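Local coordinates for protein CCMAN5 (Cellulosimicrobium cellulans, PDB 2XSG) that probably hydrolyses alpha-mannosidic bonds as a calcium-containing family 92 glycosidase, and enables mannose-6-phosphate modification of yeast-produced lysosomal enzymes, at residues 352-357 with 403-408; 66-71 with 319-324. All coordinates share one frame; numbering follows the deposited sequence.

Interaction 1 (352-357 with 403-408). With B3P (2-[3-(2-hydroxy-1,1-dihydroxymethyl-ethylamino)-propylamino]-2-hydroxymethyl-propane-1,3-diol), chain D.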
loop_
_atom_site.group_PDB
_atom_site.type_symbol
_atom_site.label_atom_id
_atom_site.label_comp_id
_atom_site.label_asym_id
_atom_site.label_seq_id
_atom_site.Cartn_x
_atom_site.Cartn_y
_atom_site.Cartn_z
ATOM N N ALA A 352 1.728 -0.463 7.347
ATOM C CA ALA A 352 2.038 -1.862 7.064
ATOM C C ALA A 352 3.514 -1.875 6.690
ATOM O O ALA A 352 3.910 -2.395 5.648
ATOM C CB ALA A 352 1.199 -2.383 5.922
ATOM N N THR A 353 4.320 -1.289 7.564
ATOM C CA THR A 353 5.663 -0.887 7.203
ATOM C C THR A 353 6.654 -2.041 6.962
ATOM O O THR A 353 7.628 -1.863 6.231
ATOM C CB THR A 353 6.148 0.173 8.209
ATOM O OG1 THR A 353 5.103 1.150 8.340
ATOM C CG2 THR A 353 7.437 0.864 7.736
ATOM N N TRP A 354 6.390 -3.214 7.538
ATOM C CA TRP A 354 7.176 -4.432 7.245
ATOM C C TRP A 354 7.153 -4.746 5.735
ATOM O O TRP A 354 8.178 -5.111 5.155
ATOM C CB TRP A 354 6.616 -5.617 8.033
ATOM C CG TRP A 354 7.450 -6.875 8.048
ATOM C CD1 TRP A 354 8.407 -7.211 8.972
ATOM C CD2 TRP A 354 7.368 -7.983 7.137
ATOM N NE1 TRP A 354 8.944 -8.446 8.670
ATOM C CE2 TRP A 354 8.314 -8.948 7.563
ATOM C CE3 TRP A 354 6.593 -8.255 6.003
ATOM C CZ2 TRP A 354 8.514 -10.162 6.884
ATOM C CZ3 TRP A 354 6.792 -9.463 5.323
ATOM C CH2 TRP A 354 7.748 -10.401 5.768
ATOM N N ASP A 355 5.983 -4.568 5.113
ATOM C CA ASP A 355 5.826 -4.760 3.665
ATOM C C ASP A 355 6.189 -3.544 2.839
ATOM O O ASP A 355 6.736 -3.677 1.744
ATOM C CB ASP A 355 4.371 -5.133 3.286
ATOM C CG ASP A 355 3.835 -6.292 4.074
ATOM O OD1 ASP A 355 2.850 -6.108 4.836
ATOM O OD2 ASP A 355 4.385 -7.393 3.923
ATOM N N ASP A 356 5.857 -2.357 3.328
ATOM C CA ASP A 356 5.813 -1.211 2.424
ATOM C C ASP A 356 6.908 -0.163 2.530
ATOM O O ASP A 356 6.832 0.860 1.848
ATOM C CB ASP A 356 4.430 -0.535 2.476
ATOM C CG ASP A 356 4.252 0.362 3.678
ATOM O OD1 ASP A 356 5.212 0.525 4.477
ATOM O OD2 ASP A 356 3.127 0.900 3.829
ATOM N N PHE A 357 7.904 -0.404 3.376
ATOM C CA PHE A 357 8.848 0.655 3.754
ATOM C C PHE A 357 9.519 1.383 2.583
ATOM O O PHE A 357 9.747 2.584 2.663
ATOM C CB PHE A 357 9.878 0.181 4.815
ATOM C CG PHE A 357 10.916 -0.808 4.307
ATOM C CD1 PHE A 357 12.193 -0.364 3.907
ATOM C CD2 PHE A 357 10.652 -2.168 4.291
ATOM C CE1 PHE A 357 13.172 -1.269 3.463
ATOM C CE2 PHE A 357 11.624 -3.094 3.841
ATOM C CZ PHE A 357 12.883 -2.642 3.424
ATOM N N THR A 403 -5.362 -0.595 10.776
ATOM C CA THR A 403 -3.913 -0.547 10.603
ATOM C C THR A 403 -3.332 -1.960 10.615
ATOM O O THR A 403 -4.047 -2.938 10.871
ATOM C CB THR A 403 -3.279 0.356 11.675
ATOM O OG1 THR A 403 -1.934 0.702 11.306
ATOM C CG2 THR A 403 -3.312 -0.319 13.069
ATOM N N VAL A 404 -2.047 -2.088 10.307
ATOM C CA VAL A 404 -1.475 -3.425 10.135
ATOM C C VAL A 404 -0.291 -3.673 11.067
ATOM O O VAL A 404 -0.430 -4.378 12.045
ATOM C CB VAL A 404 -1.078 -3.703 8.679
ATOM C CG1 VAL A 404 -0.693 -5.180 8.490
ATOM C CG2 VAL A 404 -2.216 -3.309 7.726
ATOM N N ARG A 405 0.866 -3.098 10.746
ATOM C CA ARG A 405 2.127 -3.466 11.413
ATOM C C ARG A 405 3.177 -2.364 11.203
ATOM O O ARG A 405 3.039 -1.539 10.292
ATOM C CB ARG A 405 2.631 -4.837 10.925
ATOM C CG ARG A 405 3.015 -4.891 9.441
ATOM C CD ARG A 405 3.312 -6.308 8.959
ATOM N NE ARG A 405 4.274 -7.037 9.778
ATOM C CZ ARG A 405 4.658 -8.292 9.562
ATOM N NH1 ARG A 405 4.199 -8.958 8.524
ATOM N NH2 ARG A 405 5.540 -8.864 10.367
ATOM N N TRP A 406 4.211 -2.341 12.045
ATOM C CA TRP A 406 5.052 -1.145 12.168
ATOM C C TRP A 406 6.547 -1.390 12.039
ATOM O O TRP A 406 7.329 -0.456 12.146
ATOM C CB TRP A 406 4.752 -0.425 13.493
ATOM C CG TRP A 406 3.280 -0.143 13.701
ATOM C CD1 TRP A 406 2.579 0.953 13.259
ATOM C CD2 TRP A 406 2.333 -0.984 14.370
ATOM N NE1 TRP A 406 1.250 0.848 13.624
ATOM C CE2 TRP A 406 1.073 -0.328 14.307
ATOM C CE3 TRP A 406 2.422 -2.229 15.019
ATOM C CZ2 TRP A 406 -0.084 -0.878 14.865
ATOM C CZ3 TRP A 406 1.269 -2.776 15.579
ATOM C CH2 TRP A 406 0.033 -2.105 15.488
ATOM N N GLU A 407 6.953 -2.629 11.792
ATOM C CA GLU A 407 8.378 -2.930 11.625
ATOM C C GLU A 407 8.971 -2.102 10.494
ATOM O O GLU A 407 8.283 -1.812 9.524
ATOM C CB GLU A 407 8.617 -4.420 11.334
ATOM C CG GLU A 407 8.120 -5.388 12.399
ATOM C CD GLU A 407 6.760 -5.993 12.070
ATOM O OE1 GLU A 407 5.973 -5.382 11.317
ATOM O OE2 GLU A 407 6.483 -7.092 12.582
ATOM N N ARG A 408 10.257 -1.757 10.616
ATOM C CA ARG A 408 11.001 -0.961 9.624
ATOM C C ARG A 408 10.702 0.534 9.718
ATOM O O ARG A 408 11.258 1.314 8.938
ATOM C CB ARG A 408 10.799 -1.436 8.166
ATOM C CG ARG A 408 11.013 -2.932 7.869
ATOM C CD ARG A 408 12.424 -3.443 8.153
ATOM N NE ARG A 408 12.553 -3.960 9.519
ATOM C CZ ARG A 408 12.191 -5.176 9.924
ATOM N NH1 ARG A 408 11.653 -6.043 9.072
ATOM N NH2 ARG A 408 12.351 -5.527 11.199
HETATM C C1 B3P D . 0.810 -12.491 7.395
HETATM C C2 B3P D . 1.350 -11.090 7.108
HETATM C C3 B3P D . 1.472 -13.584 6.566
HETATM N N2 B3P D . 0.695 -10.370 6.003
HETATM C C8 B3P D . 0.071 -9.070 6.170
HETATM C C9 B3P D . -0.186 -8.467 4.781
HETATM C C10 B3P D . -1.253 -9.238 6.908
HETATM C C11 B3P D . 0.976 -8.152 6.996
HETATM O O1 B3P D . -1.206 -7.445 4.832
HETATM O O2 B3P D . -2.063 -10.143 6.162
HETATM O O3 B3P D . 2.314 -8.161 6.488
HETATM O O HOH W 1 10.671 -6.263 6.269
#

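Interaction 2 (66-71 with 319-324)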
loop_
_atom_site.group_PDB
_atom_site.type_symbol
_atom_site.label_atom_id
_atom_site.label_comp_id
_atom_site.label_asym_id
_atom_site.label_seq_id
_atom_site.Cartn_x
_atom_site.Cartn_y
_atom_site.Cartn_z
ATOM N N ASN A 66 -11.705 0.676 4.864
ATOM C CA ASN A 66 -10.959 -0.364 4.188
ATOM C C ASN A 66 -9.450 -0.185 4.261
ATOM O O ASN A 66 -8.960 0.832 4.775
ATOM C CB ASN A 66 -11.405 -0.439 2.726
ATOM C CG ASN A 66 -11.721 -1.852 2.303
ATOM O OD1 ASN A 66 -10.925 -2.772 2.534
ATOM N ND2 ASN A 66 -12.893 -2.042 1.691
ATOM N N LEU A 67 -8.745 -1.189 3.736
ATOM C CA LEU A 67 -7.293 -1.190 3.615
ATOM C C LEU A 67 -6.932 -1.698 2.229
ATOM O O LEU A 67 -7.463 -2.713 1.774
ATOM C CB LEU A 67 -6.665 -2.123 4.656
ATOM C CG LEU A 67 -6.801 -1.756 6.128
ATOM C CD1 LEU A 67 -6.140 -2.820 7.004
ATOM C CD2 LEU A 67 -6.213 -0.372 6.394
ATOM N N ASP A 68 -5.999 -1.027 1.569
ATOM C CA ASP A 68 -5.676 -1.392 0.189
ATOM C C ASP A 68 -4.615 -2.459 0.116
ATOM O O ASP A 68 -3.542 -2.317 0.702
ATOM C CB ASP A 68 -5.223 -0.172 -0.604
ATOM C CG ASP A 68 -6.206 0.959 -0.515
ATOM O OD1 ASP A 68 -6.295 1.543 0.584
ATOM O OD2 ASP A 68 -6.884 1.270 -1.525
ATOM N N GLY A 69 -4.936 -3.537 -0.589
ATOM C CA GLY A 69 -3.963 -4.555 -0.948
ATOM C C GLY A 69 -3.382 -5.385 0.170
ATOM O O GLY A 69 -2.299 -5.944 0.017
ATOM N N VAL A 70 -4.088 -5.495 1.291
ATOM C CA VAL A 70 -3.566 -6.261 2.430
ATOM C C VAL A 70 -3.983 -7.735 2.345
ATOM O O VAL A 70 -4.848 -8.087 1.537
ATOM C CB VAL A 70 -3.950 -5.632 3.779
ATOM C CG1 VAL A 70 -3.397 -4.210 3.861
ATOM C CG2 VAL A 70 -5.452 -5.637 3.975
ATOM N N GLY A 71 -3.362 -8.579 3.171
ATOM C CA GLY A 71 -3.602 -10.032 3.145
ATOM C C GLY A 71 -4.656 -10.453 4.164
ATOM O O GLY A 71 -5.551 -9.662 4.490
ATOM N N PHE A 319 -1.271 6.934 -3.777
ATOM C CA PHE A 319 -1.862 7.907 -2.852
ATOM C C PHE A 319 -3.101 7.335 -2.122
ATOM O O PHE A 319 -4.207 7.858 -2.264
ATOM C CB PHE A 319 -2.230 9.209 -3.610
ATOM C CG PHE A 319 -1.031 10.014 -4.064
ATOM C CD1 PHE A 319 -0.539 11.059 -3.279
ATOM C CD2 PHE A 319 -0.402 9.737 -5.268
ATOM C CE1 PHE A 319 0.580 11.823 -3.693
ATOM C CE2 PHE A 319 0.718 10.476 -5.697
ATOM C CZ PHE A 319 1.209 11.517 -4.914
ATOM N N ALA A 320 -2.906 6.259 -1.364
ATOM C CA ALA A 320 -3.982 5.652 -0.569
ATOM C C ALA A 320 -3.632 5.550 0.918
ATOM O O ALA A 320 -4.419 5.962 1.764
ATOM C CB ALA A 320 -4.338 4.297 -1.103
ATOM N N MET A 321 -2.474 4.973 1.240
ATOM C CA MET A 321 -2.108 4.713 2.634
ATOM C C MET A 321 -0.694 5.223 2.905
ATOM O O MET A 321 0.136 5.165 2.008
ATOM C CB MET A 321 -2.178 3.214 2.944
ATOM C CG MET A 321 -3.604 2.643 3.076
ATOM S SD MET A 321 -3.655 0.824 3.105
ATOM C CE MET A 321 -2.810 0.414 4.630
ATOM N N PRO A 322 -0.423 5.733 4.129
ATOM C CA PRO A 322 -1.369 5.908 5.238
ATOM C C PRO A 322 -2.490 6.911 4.930
ATOM O O PRO A 322 -2.320 7.797 4.082
ATOM C CB PRO A 322 -0.478 6.396 6.395
ATOM C CG PRO A 322 0.697 7.045 5.714
ATOM C CD PRO A 322 0.931 6.185 4.499
ATOM N N MET A 323 -3.626 6.755 5.612
ATOM C CA MET A 323 -4.810 7.567 5.348
ATOM C C MET A 323 -4.800 8.805 6.218
ATOM O O MET A 323 -4.241 8.792 7.316
ATOM C CB MET A 323 -6.103 6.808 5.664
ATOM C CG MET A 323 -6.172 5.365 5.236
ATOM S SD MET A 323 -7.642 4.656 6.026
ATOM C CE MET A 323 -6.989 3.069 6.475
ATOM N N ASN A 324 -5.434 9.864 5.728
ATOM C CA ASN A 324 -5.648 11.071 6.529
ATOM C C ASN A 324 -6.466 10.672 7.763
ATOM O O ASN A 324 -7.629 10.270 7.640
ATOM C CB ASN A 324 -6.360 12.137 5.679
ATOM C CG ASN A 324 -6.445 13.502 6.354
ATOM O OD1 ASN A 324 -6.518 13.619 7.589
ATOM N ND2 ASN A 324 -6.488 14.551 5.532
#

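Interaction 1 (352-357 with 403-408)
The guanidinium of Arg-405 lies flat on one face of the Trp-354 indole, planes 6° apart, with Arg-405 CZ 3.8 Å from the centroid of the five-membered ring of Trp-354: a stacked cation-pi pair. Trp-354 holds CG anti to its backbone N (chi1 -169°), which runs the indole alongside the arginine and pointing the same way. Arg-405 starts from the crowded position, CG between backbone N and carbonyl carbon, and a bend at chi3 lays its end over the ring. Glu-407, itself bent at chi2, fixes the rotation of the guanidinium by a side-on, two-nitrogen salt bridge: Arg-405 NE meets Glu-407 OE1 at 2.8 Å and Arg-405 NH2 meets Glu-407 OE2 at 3.0 Å. The remaining nitrogen, Arg-405 NH1, donates to B3P O3 at 2.9 Å. That hydroxyl in turn donates a hydrogen bond to Asp-355 OD1, 2.7 Å from B3P O3. Asp-355 and Arg-405 thus line the B3P pocket, close to the calcium ion, consistent with an active-site position. An alanine here instead of Arg-405 would remove the cation and both bonds to Glu-407, and would probably leave the Trp-354 ring and the Glu-407 carboxylate less firmly held. Arg-408 NH1 and Trp-354 NE1 both bond Gln-460, and a water links Arg-408 NH1 to Trp-354 O. Arg-408 also crosses Phe-357 obliquely, its CG 3.7 Å from Phe-357 CD2. Between the backbones, Thr-353 N donates to Arg-405 O at 3.0 Å (157°), entering from above the carbonyl plane. Ala-352 is the N-cap of helix 353-366, and Arg-408 that of helix 409-418, so the contact ties together two helix starts of the catalytic domain; Thr-353 and Phe-357 pack onto Val-412, and Arg-405 reaches Tyr-196 and Asn-197, beyond strand 185-195.

Interaction 2 (66-71 with 319-324)
Two loops meet here where the N-terminal beta domain of the family 92 glycosidase abuts its helical catalytic domain: 66-71 runs between strands 58-63 and 80-84, while the segment 319-324 leaves helix 306-318 and ends in the short strand 323-324. Met-321 gives up the most surface. Its CG lies anti to the carbonyl carbon and the chain stays extended through chi2 (168°), reaching straight across to Asp-68 before chi3 (66°) turns the methyl aside. The sulfur thereby accepts a weak hydrogen bond from the backbone of Asp-68, with Asp-68 N 3.4 Å from Met-321 SD. The carboxylate of Asp-68 reaches over the methyl of Ala-320, its OD1 3.8 Å from Ala-320 CB. Asp-68 OD1 forms a salt bridge with Lys-38, which is likely to keep this buried acid ionised, and the backbone of Asp-68 bonds Ala-663, next to the calcium ligand Asp-662. Leu-67 supplies the apolar half: its CD2 branch rests 3.9 Å from Met-321 CE, and both methionines cross the leucine at about a right angle. Ser-350 touches all three of these apolar side chains. Met-323, extended at chi2, brings its methyl to the same leucine branch, CE 3.5 Å from Leu-67 CD2, and that CE also lies 3.4 Å from Asn-66 O.

Overall arrangement
Both contacts are buried, and they adjoin: Val-404 CG2 packs 4.0 Å from Leu-67 CD1 and also against Val-70. Interaction 1 stays inside the catalytic domain and lines the B3P pocket, and its chemistry is charged and directional. Interaction 2, nearer the centre of the chain, joins the two domains mainly through methyl groups and a sulfur. B3P, probably from the crystallisation liquor, spans them, since Gly-71 N of 66-71 also bonds it. Lys-359 of helix 353-366 is a second link, pairing with Asp-356 and bonding Met-321 O. The calcium ion lies about 4 Å from the Asp-355 side chain but about 12 Å from that of Met-321.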